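Local coordinates for variable region-containing chitin-binding protein 3 (Branchiostoma floridae, PDB 2FBO) that serves as an immune-type receptor in amphioxus and probably binds chitin, this chain being its two tandem V-type immunoglobulin domains, at residues R104-V109 against A241-T246; P134-H139 against C160-N165; D153-C158 against A212-I217; V168-G173 against G226-E231. All coordinates share one frame; numbering follows the deposited sequence.

Interaction 1 of 4, residues R104-V109 against A241-T246; sequences RYWCQV and ADRSST
Asp242 OD1 has two holds: the charge of Arg104 NH1, 3.5 Å away in a salt bridge, and a hydrogen bond with Ser124 OG. Trp106 CH2 packs against it at 3.3 Å. The site lies between the two V-type immunoglobulin domains, where the F strand of the first (103-110) faces the G strand of the second (241-249). The short segments run within 17° of parallel with axes 9.4 Å apart; no hydrogen bond joins the two backbones, and Arg104 and Trp106 reach side chains and carbonyls across. The salt bridge works through charge rather than a directed N-H, because OD1 lies well out of the guanidinium plane. Arg104 runs out extended and then bends at chi3 (-69°), which lays one guanidinium face against Asp242 CB and the carbonyl of Ala241. Its NE comes within 2.6 Å of Ala241 O, but at an angle too poor for a hydrogen bond. The guanidinium is fixed from outside these strands: NH1 bonds Ser124 OG, while NH2 bonds the carbonyls of Leu239 and Val138. A leucine in place of Arg104 would probably leave the buried Asp242 carboxylate without its countercharge and both those carbonyls without this donor. Beside it, Trp106 hangs by NE1 from Gly42 O. Arg243 sends its guanidinium off to Glu231, but its aliphatic stem crosses the indole, CG lying 3.6 Å from Trp106 CH2.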
loop_
_atom_site.group_PDB
_atom_site.type_symbol
_atom_site.label_atom_id
_atom_site.label_comp_id
_atom_site.label_asym_id
_atom_site.label_seq_id
_atom_site.Cartn_x
_atom_site.Cartn_y
_atom_site.Cartn_z
ATOM N N ARG A 104 0.003 -11.336 -5.335
ATOM C CA ARG A 104 0.122 -9.904 -5.121
ATOM C C ARG A 104 1.123 -9.574 -4.013
ATOM O O ARG A 104 1.002 -10.064 -2.888
ATOM C CB ARG A 104 -1.262 -9.328 -4.800
ATOM C CG ARG A 104 -1.324 -7.810 -4.790
ATOM C CD ARG A 104 -2.757 -7.326 -4.643
ATOM N NE ARG A 104 -3.567 -7.611 -5.829
ATOM C CZ ARG A 104 -3.562 -6.875 -6.939
ATOM N NH1 ARG A 104 -2.792 -5.803 -7.034
ATOM N NH2 ARG A 104 -4.346 -7.202 -7.954
ATOM N N TYR A 105 2.104 -8.740 -4.347
ATOM C CA TYR A 105 3.151 -8.346 -3.413
ATOM C C TYR A 105 3.080 -6.870 -3.050
ATOM O O TYR A 105 2.937 -6.008 -3.917
ATOM C CB TYR A 105 4.534 -8.647 -4.007
ATOM C CG TYR A 105 4.842 -10.116 -4.124
ATOM C CD1 TYR A 105 4.209 -10.911 -5.076
ATOM C CD2 TYR A 105 5.753 -10.722 -3.255
ATOM C CE1 TYR A 105 4.471 -12.280 -5.162
ATOM C CE2 TYR A 105 6.021 -12.082 -3.331
ATOM C CZ TYR A 105 5.382 -12.856 -4.281
ATOM O OH TYR A 105 5.648 -14.192 -4.345
ATOM N N TRP A 106 3.212 -6.586 -1.763
ATOM C CA TRP A 106 3.159 -5.219 -1.276
ATOM C C TRP A 106 4.506 -4.654 -0.857
ATOM O O TRP A 106 5.243 -5.277 -0.096
ATOM C CB TRP A 106 2.211 -5.121 -0.072
ATOM C CG TRP A 106 0.813 -5.482 -0.399
ATOM C CD1 TRP A 106 0.268 -6.730 -0.411
ATOM C CD2 TRP A 106 -0.204 -4.591 -0.869
ATOM N NE1 TRP A 106 -1.033 -6.674 -0.868
ATOM C CE2 TRP A 106 -1.344 -5.374 -1.159
ATOM C CE3 TRP A 106 -0.257 -3.209 -1.081
ATOM C CZ2 TRP A 106 -2.532 -4.815 -1.650
ATOM C CZ3 TRP A 106 -1.444 -2.649 -1.572
ATOM C CH2 TRP A 106 -2.562 -3.459 -1.850
ATOM N N CYS A 107 4.830 -3.475 -1.372
ATOM C CA CYS A 107 6.046 -2.797 -0.961
ATOM C C CYS A 107 5.568 -1.781 0.055
ATOM O O CYS A 107 4.910 -0.801 -0.303
ATOM C CB CYS A 107 6.717 -2.062 -2.106
ATOM S SG CYS A 107 8.249 -1.221 -1.581
ATOM N N GLN A 108 5.863 -2.028 1.324
ATOM C CA GLN A 108 5.459 -1.117 2.384
ATOM C C GLN A 108 6.692 -0.496 3.014
ATOM O O GLN A 108 7.670 -1.188 3.311
ATOM C CB GLN A 108 4.662 -1.858 3.463
ATOM C CG GLN A 108 4.366 -1.027 4.714
ATOM C CD GLN A 108 3.733 -1.850 5.824
ATOM O OE1 GLN A 108 2.560 -2.218 5.751
ATOM N NE2 GLN A 108 4.518 -2.157 6.858
ATOM N N VAL A 109 6.651 0.814 3.210
ATOM C CA VAL A 109 7.765 1.506 3.845
ATOM C C VAL A 109 7.169 2.350 4.962
ATOM O O VAL A 109 6.278 3.164 4.726
ATOM C CB VAL A 109 8.518 2.411 2.860
ATOM C CG1 VAL A 109 9.738 3.016 3.555
ATOM C CG2 VAL A 109 8.944 1.612 1.631
ATOM N N ALA A 241 -7.916 -8.103 -5.280
ATOM C CA ALA A 241 -8.061 -6.864 -4.543
ATOM C C ALA A 241 -6.818 -6.004 -4.636
ATOM O O ALA A 241 -5.709 -6.507 -4.829
ATOM C CB ALA A 241 -8.383 -7.166 -3.079
ATOM N N ASP A 242 -7.015 -4.696 -4.532
ATOM C CA ASP A 242 -5.911 -3.757 -4.554
ATOM C C ASP A 242 -6.354 -2.470 -3.886
ATOM O O ASP A 242 -7.555 -2.179 -3.807
ATOM C CB ASP A 242 -5.430 -3.487 -5.984
ATOM C CG ASP A 242 -4.052 -2.826 -6.020
ATOM O OD1 ASP A 242 -3.305 -2.939 -5.018
ATOM O OD2 ASP A 242 -3.703 -2.206 -7.045
ATOM N N ARG A 243 -5.387 -1.714 -3.379
ATOM C CA ARG A 243 -5.685 -0.457 -2.716
ATOM C C ARG A 243 -4.508 0.494 -2.843
ATOM O O ARG A 243 -3.365 0.068 -3.006
ATOM C CB ARG A 243 -6.021 -0.694 -1.233
ATOM C CG ARG A 243 -4.836 -1.118 -0.353
ATOM C CD ARG A 243 -5.237 -1.229 1.130
ATOM N NE ARG A 243 -6.149 -2.338 1.392
ATOM C CZ ARG A 243 -6.657 -2.628 2.588
ATOM N NH1 ARG A 243 -6.347 -1.893 3.647
ATOM N NH2 ARG A 243 -7.482 -3.656 2.731
ATOM N N SER A 244 -4.801 1.787 -2.782
ATOM C CA SER A 244 -3.784 2.823 -2.885
ATOM C C SER A 244 -4.186 3.941 -1.928
ATOM O O SER A 244 -5.376 4.122 -1.641
ATOM C CB SER A 244 -3.718 3.348 -4.321
ATOM O OG SER A 244 -2.677 4.291 -4.466
ATOM N N SER A 245 -3.212 4.697 -1.434
ATOM C CA SER A 245 -3.535 5.752 -0.486
ATOM C C SER A 245 -3.365 7.172 -1.006
ATOM O O SER A 245 -2.693 7.424 -2.013
ATOM C CB SER A 245 -2.707 5.590 0.793
ATOM O OG SER A 245 -1.379 6.046 0.593
ATOM N N THR A 246 -3.990 8.097 -0.287
ATOM C CA THR A 246 -3.932 9.517 -0.607
ATOM C C THR A 246 -3.923 10.278 0.709
ATOM O O THR A 246 -4.684 9.959 1.629
ATOM C CB THR A 246 -5.171 9.983 -1.411
ATOM O OG1 THR A 246 -5.241 9.280 -2.655
ATOM C CG2 THR A 246 -5.086 11.482 -1.693
#

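Interaction 2 of 4, residues P134-H139 against C160-N165; sequences PSNNVH and CTDCAN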
loop_
_atom_site.group_PDB
_atom_site.type_symbol
_atom_site.label_atom_id
_atom_site.label_comp_id
_atom_site.label_asym_id
_atom_site.label_seq_id
_atom_site.Cartn_x
_atom_site.Cartn_y
_atom_site.Cartn_z
ATOM N N PRO A 134 -3.038 -15.802 -13.537
ATOM C CA PRO A 134 -3.991 -15.098 -14.400
ATOM C C PRO A 134 -3.524 -13.661 -14.587
ATOM O O PRO A 134 -2.827 -13.117 -13.729
ATOM C CB PRO A 134 -5.293 -15.172 -13.604
ATOM C CG PRO A 134 -5.150 -16.436 -12.837
ATOM C CD PRO A 134 -3.719 -16.369 -12.363
ATOM N N SER A 135 -3.892 -13.043 -15.703
ATOM C CA SER A 135 -3.493 -11.663 -15.936
ATOM C C SER A 135 -4.713 -10.758 -15.837
ATOM O O SER A 135 -5.817 -11.227 -15.573
ATOM C CB SER A 135 -2.842 -11.515 -17.311
ATOM O OG SER A 135 -2.333 -10.203 -17.479
ATOM N N ASN A 136 -4.503 -9.461 -16.037
ATOM C CA ASN A 136 -5.585 -8.481 -15.985
ATOM C C ASN A 136 -6.270 -8.422 -14.622
ATOM O O ASN A 136 -7.499 -8.440 -14.529
ATOM C CB ASN A 136 -6.613 -8.793 -17.075
ATOM C CG ASN A 136 -5.997 -8.810 -18.459
ATOM O OD1 ASN A 136 -5.431 -7.813 -18.912
ATOM N ND2 ASN A 136 -6.095 -9.947 -19.137
ATOM N N ASN A 137 -5.464 -8.349 -13.568
ATOM C CA ASN A 137 -5.983 -8.282 -12.206
ATOM C C ASN A 137 -6.210 -6.825 -11.823
ATOM O O ASN A 137 -5.539 -5.931 -12.338
ATOM C CB ASN A 137 -4.993 -8.951 -11.254
ATOM C CG ASN A 137 -4.719 -10.391 -11.633
ATOM O OD1 ASN A 137 -5.546 -11.270 -11.412
ATOM N ND2 ASN A 137 -3.558 -10.635 -12.227
ATOM N N VAL A 138 -7.152 -6.584 -10.917
ATOM C CA VAL A 138 -7.465 -5.220 -10.501
ATOM C C VAL A 138 -6.227 -4.433 -10.096
ATOM O O VAL A 138 -5.293 -4.976 -9.504
ATOM C CB VAL A 138 -8.479 -5.202 -9.326
ATOM C CG1 VAL A 138 -7.846 -5.783 -8.067
ATOM C CG2 VAL A 138 -8.967 -3.775 -9.081
ATOM N N HIS A 139 -6.227 -3.151 -10.445
ATOM C CA HIS A 139 -5.134 -2.246 -10.121
ATOM C C HIS A 139 -5.714 -0.878 -9.763
ATOM O O HIS A 139 -6.531 -0.335 -10.505
ATOM C CB HIS A 139 -4.183 -2.108 -11.310
ATOM C CG HIS A 139 -3.239 -0.952 -11.187
ATOM N ND1 HIS A 139 -2.311 -0.854 -10.173
ATOM C CD2 HIS A 139 -3.111 0.175 -11.926
ATOM C CE1 HIS A 139 -1.652 0.286 -10.290
ATOM N NE2 HIS A 139 -2.119 0.929 -11.347
ATOM N N CYS A 160 -8.674 3.377 -11.686
ATOM C CA CYS A 160 -8.357 1.954 -11.709
ATOM C C CYS A 160 -8.414 1.287 -13.077
ATOM O O CYS A 160 -8.831 1.891 -14.062
ATOM C CB CYS A 160 -9.313 1.211 -10.779
ATOM S SG CYS A 160 -11.085 1.367 -11.204
ATOM N N THR A 161 -7.994 0.024 -13.106
ATOM C CA THR A 161 -7.996 -0.801 -14.310
ATOM C C THR A 161 -8.501 -2.193 -13.936
ATOM O O THR A 161 -8.227 -2.685 -12.836
ATOM C CB THR A 161 -6.583 -0.925 -14.912
ATOM O OG1 THR A 161 -6.127 0.367 -15.332
ATOM C CG2 THR A 161 -6.596 -1.861 -16.106
ATOM N N ASP A 162 -9.240 -2.819 -14.849
ATOM C CA ASP A 162 -9.795 -4.143 -14.608
ATOM C C ASP A 162 -10.542 -4.125 -13.283
ATOM O O ASP A 162 -10.373 -5.014 -12.446
ATOM C CB ASP A 162 -8.677 -5.190 -14.573
ATOM C CG ASP A 162 -8.069 -5.430 -15.939
ATOM O OD1 ASP A 162 -8.808 -5.876 -16.840
ATOM O OD2 ASP A 162 -6.860 -5.171 -16.117
ATOM N N CYS A 163 -11.379 -3.104 -13.115
ATOM C CA CYS A 163 -12.153 -2.907 -11.896
ATOM C C CYS A 163 -13.665 -2.899 -12.081
ATOM O O CYS A 163 -14.386 -2.333 -11.258
ATOM C CB CYS A 163 -11.736 -1.589 -11.242
ATOM S SG CYS A 163 -11.443 -0.223 -12.419
ATOM N N ALA A 164 -14.150 -3.528 -13.146
ATOM C CA ALA A 164 -15.585 -3.564 -13.409
ATOM C C ALA A 164 -16.357 -4.298 -12.320
ATOM O O ALA A 164 -15.997 -5.406 -11.925
ATOM C CB ALA A 164 -15.850 -4.215 -14.762
ATOM N N ASN A 165 -17.424 -3.667 -11.839
ATOM C CA ASN A 165 -18.276 -4.251 -10.809
ATOM C C ASN A 165 -17.543 -4.652 -9.529
ATOM O O ASN A 165 -17.902 -5.638 -8.884
ATOM C CB ASN A 165 -19.015 -5.464 -11.379
ATOM C CG ASN A 165 -19.961 -5.092 -12.503
ATOM O OD1 ASN A 165 -19.562 -4.454 -13.478
ATOM N ND2 ASN A 165 -21.220 -5.490 -12.376
HETATM O O HOH W 1 -5.231 -4.194 -14.298
#
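His139 and Thr161 form an antiparallel hydrogen-bonded pair: Thr161 N donates to His139 O at 3.0 Å, and His139 N returns a bond to Thr161 O at 3.2 Å. The pair belongs to a small two-stranded sheet, 139-140 with 160-161, in the second immunoglobulin domain. Next along, a water bridges the two segments, giving one hydrogen to Asn137 O and the other to Asp162 OD2, each at 2.6 Å. Asp162 takes up a left-handed backbone (phi 52°, psi 48°) where the chain turns, and its side chain points across at Asn136. There the carboxylate lies against the backbone, with Asp162 CG 3.4 Å from Asn136 O; both groups are acceptors and form no hydrogen bond with each other, and the water is what donates to OD2. Asn137 looks the other way, its ND2 hydrogen-bonded to Pro134 O within its own segment. Packing is thin beyond this. Val138 CA makes CA-H...O contacts with the carbonyls of Thr161 and Asp162, and Val138 CG2 meets Cys163 CB at 4.1 Å, with Leu232 of strand 226-233 touching both residues. The Cys160-Cys163 disulfide (SG to SG 2.0 Å) closes the turn that carries Asp162. The second segment is thus shaped by a covalent staple of its own, while the first is held to it mainly by main-chain bonds and a shared water, as suits a contact at the surface.

Interaction 3 of 4, residues D153-C158 against A212-I217; sequences DITMTC and ARNLVI
Met156 and Leu215 face each other as an antiparallel hydrogen-bonded pair, with Met156 N to Leu215 O at 2.9 Å and Leu215 N to Met156 O at 3.1 Å. Their side chains lie alongside each other and point the same way; the bend at the end of Met156 (chi3 -72°) brings its CE to 4.0 Å from Leu215 CD2. Ile154 and Ile217 are joined by a second such pair of bonds. Between them Thr155 and Val216, a non-hydrogen-bonded pair, turn to the opposite face, where Thr155 OG1 rests 3.7 Å from Val216 CG2. Past Met156 the strand pairing gives way to side chains. Arg213 NE donates to Cys158 O at 2.9 Å, approaching from above the carbonyl plane. A water then knits the corner together: it donates to Asn214 OD1 at 2.8 Å and accepts from Arg213 NH2 and Cys158 N. The same OD1 takes a weak bond from Cys158 N. With a leucine here instead of Arg213, Cys158 O would probably lose its side-chain donor and the water one of its three holds. Around this shell, Cys158 is bonded to Cys230 across the sandwich, and Trp170 packs on Met156 and Leu215. These are the B and E strands of the second V-type domain: 214-217 runs in the middle of a three-stranded sheet, with 154-156 on one flank and 207-210 on the other.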
loop_
_atom_site.group_PDB
_atom_site.type_symbol
_atom_site.label_atom_id
_atom_site.label_comp_id
_atom_site.label_asym_id
_atom_site.label_seq_id
_atom_site.Cartn_x
_atom_site.Cartn_y
_atom_site.Cartn_z
ATOM N N ASP A 153 -16.053 21.035 0.449
ATOM C CA ASP A 153 -16.211 19.623 0.132
ATOM C C ASP A 153 -15.150 19.226 -0.878
ATOM O O ASP A 153 -14.608 20.067 -1.597
ATOM C CB ASP A 153 -17.586 19.334 -0.481
ATOM C CG ASP A 153 -18.681 20.214 0.080
ATOM O OD1 ASP A 153 -18.824 20.297 1.318
ATOM O OD2 ASP A 153 -19.409 20.821 -0.734
ATOM N N ILE A 154 -14.848 17.936 -0.931
ATOM C CA ILE A 154 -13.866 17.447 -1.881
ATOM C C ILE A 154 -14.287 16.072 -2.356
ATOM O O ILE A 154 -14.920 15.312 -1.619
ATOM C CB ILE A 154 -12.451 17.372 -1.256
ATOM C CG1 ILE A 154 -11.436 16.936 -2.315
ATOM C CG2 ILE A 154 -12.438 16.400 -0.099
ATOM C CD1 ILE A 154 -10.003 16.923 -1.819
ATOM N N THR A 155 -13.959 15.771 -3.605
ATOM C CA THR A 155 -14.278 14.483 -4.190
ATOM C C THR A 155 -12.964 13.749 -4.399
ATOM O O THR A 155 -12.127 14.157 -5.206
ATOM C CB THR A 155 -14.984 14.639 -5.543
ATOM O OG1 THR A 155 -16.221 15.339 -5.354
ATOM C CG2 THR A 155 -15.269 13.268 -6.156
ATOM N N MET A 156 -12.773 12.673 -3.651
ATOM C CA MET A 156 -11.550 11.900 -3.776
ATOM C C MET A 156 -11.805 10.774 -4.761
ATOM O O MET A 156 -12.737 9.984 -4.591
ATOM C CB MET A 156 -11.143 11.378 -2.405
ATOM C CG MET A 156 -10.992 12.516 -1.410
ATOM S SD MET A 156 -10.466 11.998 0.200
ATOM C CE MET A 156 -11.939 11.186 0.783
ATOM N N THR A 157 -10.986 10.725 -5.806
ATOM C CA THR A 157 -11.128 9.719 -6.849
ATOM C C THR A 157 -10.348 8.435 -6.585
ATOM O O THR A 157 -9.447 8.398 -5.747
ATOM C CB THR A 157 -10.699 10.285 -8.211
ATOM O OG1 THR A 157 -9.323 10.683 -8.152
ATOM C CG2 THR A 157 -11.553 11.500 -8.569
ATOM N N CYS A 158 -10.709 7.391 -7.326
ATOM C CA CYS A 158 -10.095 6.074 -7.204
ATOM C C CYS A 158 -9.829 5.474 -8.589
ATOM O O CYS A 158 -10.398 4.442 -8.935
ATOM C CB CYS A 158 -11.039 5.150 -6.428
ATOM S SG CYS A 158 -10.358 3.521 -5.976
ATOM N N ALA A 212 -19.309 5.118 -9.320
ATOM C CA ALA A 212 -19.061 3.795 -8.771
ATOM C C ALA A 212 -18.028 3.734 -7.653
ATOM O O ALA A 212 -18.110 2.861 -6.787
ATOM C CB ALA A 212 -18.655 2.845 -9.888
ATOM N N ARG A 213 -17.074 4.663 -7.650
ATOM C CA ARG A 213 -16.005 4.619 -6.649
ATOM C C ARG A 213 -15.721 5.864 -5.822
ATOM O O ARG A 213 -15.503 5.771 -4.615
ATOM C CB ARG A 213 -14.700 4.221 -7.331
ATOM C CG ARG A 213 -14.769 2.929 -8.122
ATOM C CD ARG A 213 -13.430 2.654 -8.782
ATOM N NE ARG A 213 -13.053 3.707 -9.720
ATOM C CZ ARG A 213 -13.625 3.892 -10.906
ATOM N NH1 ARG A 213 -14.605 3.089 -11.309
ATOM N NH2 ARG A 213 -13.216 4.880 -11.689
ATOM N N ASN A 214 -15.702 7.021 -6.471
ATOM C CA ASN A 214 -15.378 8.267 -5.790
ATOM C C ASN A 214 -16.148 8.544 -4.505
ATOM O O ASN A 214 -17.362 8.336 -4.426
ATOM C CB ASN A 214 -15.511 9.435 -6.768
ATOM C CG ASN A 214 -14.727 9.205 -8.045
ATOM O OD1 ASN A 214 -13.813 8.385 -8.076
ATOM N ND2 ASN A 214 -15.079 9.932 -9.103
ATOM N N LEU A 215 -15.410 8.993 -3.493
ATOM C CA LEU A 215 -15.975 9.313 -2.194
ATOM C C LEU A 215 -16.009 10.823 -2.044
ATOM O O LEU A 215 -14.983 11.496 -2.168
ATOM C CB LEU A 215 -15.134 8.708 -1.065
ATOM C CG LEU A 215 -15.660 8.958 0.356
ATOM C CD1 LEU A 215 -17.058 8.377 0.495
ATOM C CD2 LEU A 215 -14.720 8.332 1.384
ATOM N N VAL A 216 -17.198 11.354 -1.786
ATOM C CA VAL A 216 -17.355 12.790 -1.622
ATOM C C VAL A 216 -17.526 13.116 -0.148
ATOM O O VAL A 216 -18.424 12.592 0.514
ATOM C CB VAL A 216 -18.584 13.309 -2.398
ATOM C CG1 VAL A 216 -18.672 14.826 -2.276
ATOM C CG2 VAL A 216 -18.490 12.890 -3.858
ATOM N N ILE A 217 -16.650 13.968 0.371
ATOM C CA ILE A 217 -16.727 14.365 1.766
ATOM C C ILE A 217 -17.111 15.839 1.809
ATOM O O ILE A 217 -16.480 16.679 1.164
ATOM C CB ILE A 217 -15.376 14.141 2.501
ATOM C CG1 ILE A 217 -15.522 14.479 3.987
ATOM C CG2 ILE A 217 -14.295 14.989 1.882
ATOM C CD1 ILE A 217 -16.474 13.568 4.735
HETATM O O HOH W 2 -12.322 6.910 -9.971
#

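Interaction 4 of 4, residues V168-G173 against G226-E231; sequences VTWYTG and GRVWCE
Cys230 CB sits like a knob on the indole of Trp170, 3.6 Å from the centroid of its six-membered ring and only 6° off the normal, a CH-pi contact. Its SG lies over the same face, 4.2 Å from that centroid. This is the classic immunoglobulin core, the C-strand tryptophan packed on the disulfide: here C strand 167-175 pairs antiparallel with F strand 226-233, whose Cys230 is bonded to Cys158. The hollow is bounded at the ring's edge by Val228 CG2, and by Val168 CG1, which touches the sulfur at 4.2 Å. On the other face of the sheet the bumps are Tyr171, Trp229 and Glu231. Tyr171 and Trp229 stand as neighbours, their CB atoms 4.3 Å apart. The chain of Glu231 leaves with CG trans to the backbone N (chi1 169°) and runs extended past the tyrosine's edge, where Tyr171 OH donates to Glu231 OE1 at 2.8 Å from above the carboxylate plane. Arg243 completes this patch, making a cation-pi contact with Tyr171. At the far end Trp229 turns its ring edge to the backbone of Gly173, whose O lies in the indole plane, though NE1 meets it from above the carbonyl plane: NE1 to Gly173 O, 2.7 Å.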
loop_
_atom_site.group_PDB
_atom_site.type_symbol
_atom_site.label_atom_id
_atom_site.label_comp_id
_atom_site.label_asym_id
_atom_site.label_seq_id
_atom_site.Cartn_x
_atom_site.Cartn_y
_atom_site.Cartn_z
ATOM N N VAL A 168 -16.333 -1.591 -3.406
ATOM C CA VAL A 168 -15.470 -0.460 -3.072
ATOM C C VAL A 168 -15.473 -0.174 -1.578
ATOM O O VAL A 168 -16.537 -0.040 -0.967
ATOM C CB VAL A 168 -15.922 0.829 -3.797
ATOM C CG1 VAL A 168 -14.931 1.953 -3.526
ATOM C CG2 VAL A 168 -16.050 0.572 -5.288
ATOM N N THR A 169 -14.283 -0.087 -0.991
ATOM C CA THR A 169 -14.165 0.206 0.430
ATOM C C THR A 169 -13.065 1.227 0.663
ATOM O O THR A 169 -11.934 1.042 0.210
ATOM C CB THR A 169 -13.811 -1.042 1.252
ATOM O OG1 THR A 169 -14.750 -2.087 0.983
ATOM C CG2 THR A 169 -13.839 -0.714 2.744
ATOM N N TRP A 170 -13.401 2.311 1.353
ATOM C CA TRP A 170 -12.416 3.339 1.669
ATOM C C TRP A 170 -12.043 3.163 3.132
ATOM O O TRP A 170 -12.896 2.806 3.959
ATOM C CB TRP A 170 -12.974 4.750 1.454
ATOM C CG TRP A 170 -13.173 5.124 0.014
ATOM C CD1 TRP A 170 -14.202 4.740 -0.802
ATOM C CD2 TRP A 170 -12.327 5.967 -0.776
ATOM N NE1 TRP A 170 -14.048 5.299 -2.053
ATOM C CE2 TRP A 170 -12.905 6.055 -2.063
ATOM C CE3 TRP A 170 -11.134 6.657 -0.523
ATOM C CZ2 TRP A 170 -12.333 6.807 -3.093
ATOM C CZ3 TRP A 170 -10.564 7.405 -1.551
ATOM C CH2 TRP A 170 -11.167 7.473 -2.818
ATOM N N TYR A 171 -10.769 3.393 3.446
ATOM C CA TYR A 171 -10.278 3.266 4.815
ATOM C C TYR A 171 -9.492 4.513 5.187
ATOM O O TYR A 171 -9.167 5.338 4.333
ATOM C CB TYR A 171 -9.314 2.076 4.967
ATOM C CG TYR A 171 -9.832 0.713 4.575
ATOM C CD1 TYR A 171 -9.860 0.309 3.238
ATOM C CD2 TYR A 171 -10.258 -0.191 5.543
ATOM C CE1 TYR A 171 -10.299 -0.963 2.884
ATOM C CE2 TYR A 171 -10.698 -1.462 5.200
ATOM C CZ TYR A 171 -10.714 -1.842 3.871
ATOM O OH TYR A 171 -11.130 -3.107 3.537
ATOM N N THR A 172 -9.196 4.642 6.475
ATOM C CA THR A 172 -8.374 5.739 6.965
ATOM C C THR A 172 -7.242 5.057 7.734
ATOM O O THR A 172 -7.398 3.926 8.200
ATOM C CB THR A 172 -9.146 6.686 7.921
ATOM O OG1 THR A 172 -9.645 5.946 9.040
ATOM C CG2 THR A 172 -10.300 7.350 7.191
ATOM N N GLY A 173 -6.109 5.734 7.861
ATOM C CA GLY A 173 -4.990 5.148 8.579
ATOM C C GLY A 173 -3.928 4.579 7.656
ATOM O O GLY A 173 -3.635 5.157 6.614
ATOM N N GLY A 226 -5.423 13.406 7.156
ATOM C CA GLY A 226 -4.817 12.112 7.395
ATOM C C GLY A 226 -4.674 11.359 6.089
ATOM O O GLY A 226 -4.745 11.952 5.010
ATOM N N ARG A 227 -4.468 10.051 6.178
ATOM C CA ARG A 227 -4.325 9.241 4.982
ATOM C C ARG A 227 -5.587 8.420 4.774
ATOM O O ARG A 227 -6.143 7.857 5.717
ATOM C CB ARG A 227 -3.106 8.318 5.108
ATOM C CG ARG A 227 -2.776 7.535 3.846
ATOM C CD ARG A 227 -1.581 6.605 4.070
ATOM N NE ARG A 227 -0.367 7.332 4.435
ATOM C CZ ARG A 227 0.419 7.973 3.576
ATOM N NH1 ARG A 227 1.502 8.601 4.015
ATOM N NH2 ARG A 227 0.139 7.978 2.281
ATOM N N VAL A 228 -6.056 8.377 3.536
ATOM C CA VAL A 228 -7.242 7.604 3.210
ATOM C C VAL A 228 -6.853 6.599 2.142
ATOM O O VAL A 228 -5.912 6.828 1.374
ATOM C CB VAL A 228 -8.372 8.500 2.667
ATOM C CG1 VAL A 228 -8.842 9.457 3.755
ATOM C CG2 VAL A 228 -7.880 9.268 1.453
ATOM N N TRP A 229 -7.569 5.484 2.094
ATOM C CA TRP A 229 -7.266 4.461 1.107
ATOM C C TRP A 229 -8.498 4.051 0.336
ATOM O O TRP A 229 -9.590 3.985 0.896
ATOM C CB TRP A 229 -6.719 3.198 1.777
ATOM C CG TRP A 229 -5.474 3.379 2.569
ATOM C CD1 TRP A 229 -5.347 4.002 3.778
ATOM C CD2 TRP A 229 -4.174 2.899 2.223
ATOM N NE1 TRP A 229 -4.042 3.936 4.209
ATOM C CE2 TRP A 229 -3.300 3.265 3.273
ATOM C CE3 TRP A 229 -3.660 2.192 1.128
ATOM C CZ2 TRP A 229 -1.938 2.945 3.260
ATOM C CZ3 TRP A 229 -2.302 1.871 1.116
ATOM C CH2 TRP A 229 -1.460 2.249 2.175
ATOM N N CYS A 230 -8.316 3.772 -0.949
ATOM C CA CYS A 230 -9.416 3.276 -1.759
ATOM C C CYS A 230 -9.058 1.855 -2.134
ATOM O O CYS A 230 -8.023 1.617 -2.765
ATOM C CB CYS A 230 -9.621 4.065 -3.052
ATOM S SG CYS A 230 -10.954 3.302 -4.045
ATOM N N GLU A 231 -9.900 0.913 -1.729
ATOM C CA GLU A 231 -9.685 -0.487 -2.049
ATOM C C GLU A 231 -10.818 -0.996 -2.923
ATOM O O GLU A 231 -11.992 -0.744 -2.638
ATOM C CB GLU A 231 -9.639 -1.348 -0.786
ATOM C CG GLU A 231 -9.682 -2.840 -1.104
ATOM C CD GLU A 231 -9.844 -3.709 0.120
ATOM O OE1 GLU A 231 -10.864 -3.557 0.830
ATOM O OE2 GLU A 231 -8.955 -4.552 0.369
HETATM O O HOH W 3 -13.529 -3.623 -1.275
#

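Interactions 1 and 4 are buried, interaction 3 partly so, and interaction 2 lies at the surface, about 17 Å from the centre of the chain. Interactions 3 and 4 are strand pairings in the two opposed sheets of the second domain, tied to each other by the Cys158-Cys230 disulfide. Interaction 1 alone spans both domains, and relies on charge and side-chain packing with no backbone bond across it. Its strand 241-249 is the sheet neighbour of 226-233 from interaction 4, so the interface is built directly on that sheet. Interaction 2 touches interaction 1 through Val138 and His139, and replaces the apolar core chemistry with a single strand pair, water and a local disulfide.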